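Local coordinates for protein periplasmic beta-glucosidase (Pseudomonas aeruginosa, PDB 6R5T) that probably hydrolyses terminal, non-reducing beta-D-glucosyl residues of beta-glucosides with release of beta-D-glucose, as a periplasmic family 3 glycoside hydrolase, at residues K298-A302 against G303-Q307. The protein carries 1 engineered substitution. Sequence-based numbering, arbitrary orientation.
Sequences KLLAA and GEIDQ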
# COMPACT_ATOMS: atom_id res chain seq x y z
N LYS A 298 -17.43 -37.06 -11.43
CA LYS A 298 -18.78 -36.69 -10.91
C LYS A 298 -19.27 -35.44 -11.62
O LYS A 298 -20.46 -35.37 -12.01
CB LYS A 298 -18.76 -36.57 -9.39
CG LYS A 298 -18.85 -37.93 -8.69
CD LYS A 298 -18.79 -37.82 -7.18
CE LYS A 298 -18.82 -39.16 -6.46
NZ LYS A 298 -18.72 -38.96 -5.00
N LEU A 299 -18.40 -34.43 -11.74
CA LEU A 299 -18.82 -33.19 -12.41
C LEU A 299 -19.27 -33.46 -13.83
O LEU A 299 -20.27 -32.86 -14.31
CB LEU A 299 -17.66 -32.20 -12.38
CG LEU A 299 -17.38 -31.57 -11.01
CD1 LEU A 299 -16.04 -30.87 -11.01
CD2 LEU A 299 -18.48 -30.59 -10.65
N LEU A 300 -18.52 -34.27 -14.53
CA LEU A 300 -18.83 -34.51 -15.96
C LEU A 300 -20.18 -35.25 -16.07
O LEU A 300 -21.03 -34.82 -16.88
CB LEU A 300 -17.71 -35.33 -16.59
CG LEU A 300 -17.96 -35.63 -18.08
CD1 LEU A 300 -18.05 -34.37 -18.95
CD2 LEU A 300 -16.87 -36.52 -18.63
N ALA A 301 -20.37 -36.26 -15.23
CA ALA A 301 -21.59 -37.11 -15.24
C ALA A 301 -22.83 -36.26 -14.93
O ALA A 301 -23.91 -36.53 -15.50
CB ALA A 301 -21.41 -38.24 -14.25
N ALA A 302 -22.69 -35.24 -14.09
CA ALA A 302 -23.79 -34.31 -13.72
C ALA A 302 -23.99 -33.21 -14.77
O ALA A 302 -24.89 -32.39 -14.59
CB ALA A 302 -23.53 -33.74 -12.35
N GLY A 303 -23.16 -33.13 -15.82
CA GLY A 303 -23.24 -32.06 -16.83
C GLY A 303 -22.75 -30.73 -16.27
O GLY A 303 -23.09 -29.70 -16.87
N GLU A 304 -21.95 -30.72 -15.21
CA GLU A 304 -21.47 -29.44 -14.58
C GLU A 304 -20.19 -28.96 -15.29
O GLU A 304 -19.85 -27.76 -15.18
CB GLU A 304 -21.22 -29.61 -13.09
CG GLU A 304 -22.47 -29.96 -12.31
CD GLU A 304 -22.18 -30.19 -10.84
OE1 GLU A 304 -21.83 -31.32 -10.45
OE2 GLU A 304 -22.23 -29.20 -10.10
N ILE A 305 -19.49 -29.84 -15.98
CA ILE A 305 -18.36 -29.49 -16.90
C ILE A 305 -18.61 -30.22 -18.21
O ILE A 305 -19.51 -31.11 -18.24
CB ILE A 305 -16.98 -29.83 -16.30
CG1 ILE A 305 -16.83 -31.33 -16.07
CG2 ILE A 305 -16.71 -29.08 -14.99
CD1 ILE A 305 -15.47 -31.82 -15.66
N ASP A 306 -17.85 -29.86 -19.23
CA ASP A 306 -17.91 -30.43 -20.60
C ASP A 306 -16.74 -31.40 -20.79
O ASP A 306 -15.62 -31.20 -20.21
CB ASP A 306 -17.86 -29.33 -21.66
CG ASP A 306 -18.98 -28.33 -21.48
OD1 ASP A 306 -20.11 -28.77 -21.25
OD2 ASP A 306 -18.70 -27.12 -21.48
N GLN A 307 -16.94 -32.40 -21.64
CA GLN A 307 -15.83 -33.29 -22.05
C GLN A 307 -14.66 -32.45 -22.59
O GLN A 307 -13.48 -32.79 -22.32
CB GLN A 307 -16.32 -34.31 -23.07
CG GLN A 307 -15.24 -35.25 -23.58
CD GLN A 307 -14.80 -36.20 -22.50
OE1 GLN A 307 -15.64 -36.81 -21.83
NE2 GLN A 307 -13.49 -36.31 -22.27
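A Schellman motif closes helix 291-301, where the chain turns back at Gly303 and leads through a short loop into helix 307-323. Two backbone bonds make the turn and define the motif. Glu304 N donates to Leu299 O at 2.9 Å, and Gly303 N donates to Leu300 O, also at 2.9 Å. Gly303 has a positive phi of 73°, which glycine adopts easily.

Beyond the turn, Ile305 packs back against the last helical turn. Its CG1 sits between the backbone N and the carbonyl carbon (chi1 63°), which brings it 3.9 Å from Leu299 CB and 4.1 Å from Leu300 CB. Leu299 and Ile305 are buried, and both also touch helix 271-281. The Glu304 side chain runs extended across Leu299 at about a right angle. Its OE1 lies 3.4 Å from Leu299 CD2 and close to the methyl of Ala302. The same oxygen forms a salt bridge with Arg272, which ties the turn to helix 271-281.

Leu300 reaches the other way. Its chi1 of 180° swings CG away from the backbone N, and the two methyls make van der Waals contacts, CD1 3.6 Å from Ile305 O and CD2 3.4 Å from Gln307 OE1. The Gln307 amide is held by NE2 bonds to Asn16 and Asp311. Asp306 takes the N-cap position of the next helix; its side chain makes no capping bond, but its backbone N is bonded to Asp309 OD2. The arrangement is a glycine-terminated Schellman C-cap joining two successive helices in the TIM-barrel-like N-terminal domain of family 3 glycoside hydrolases.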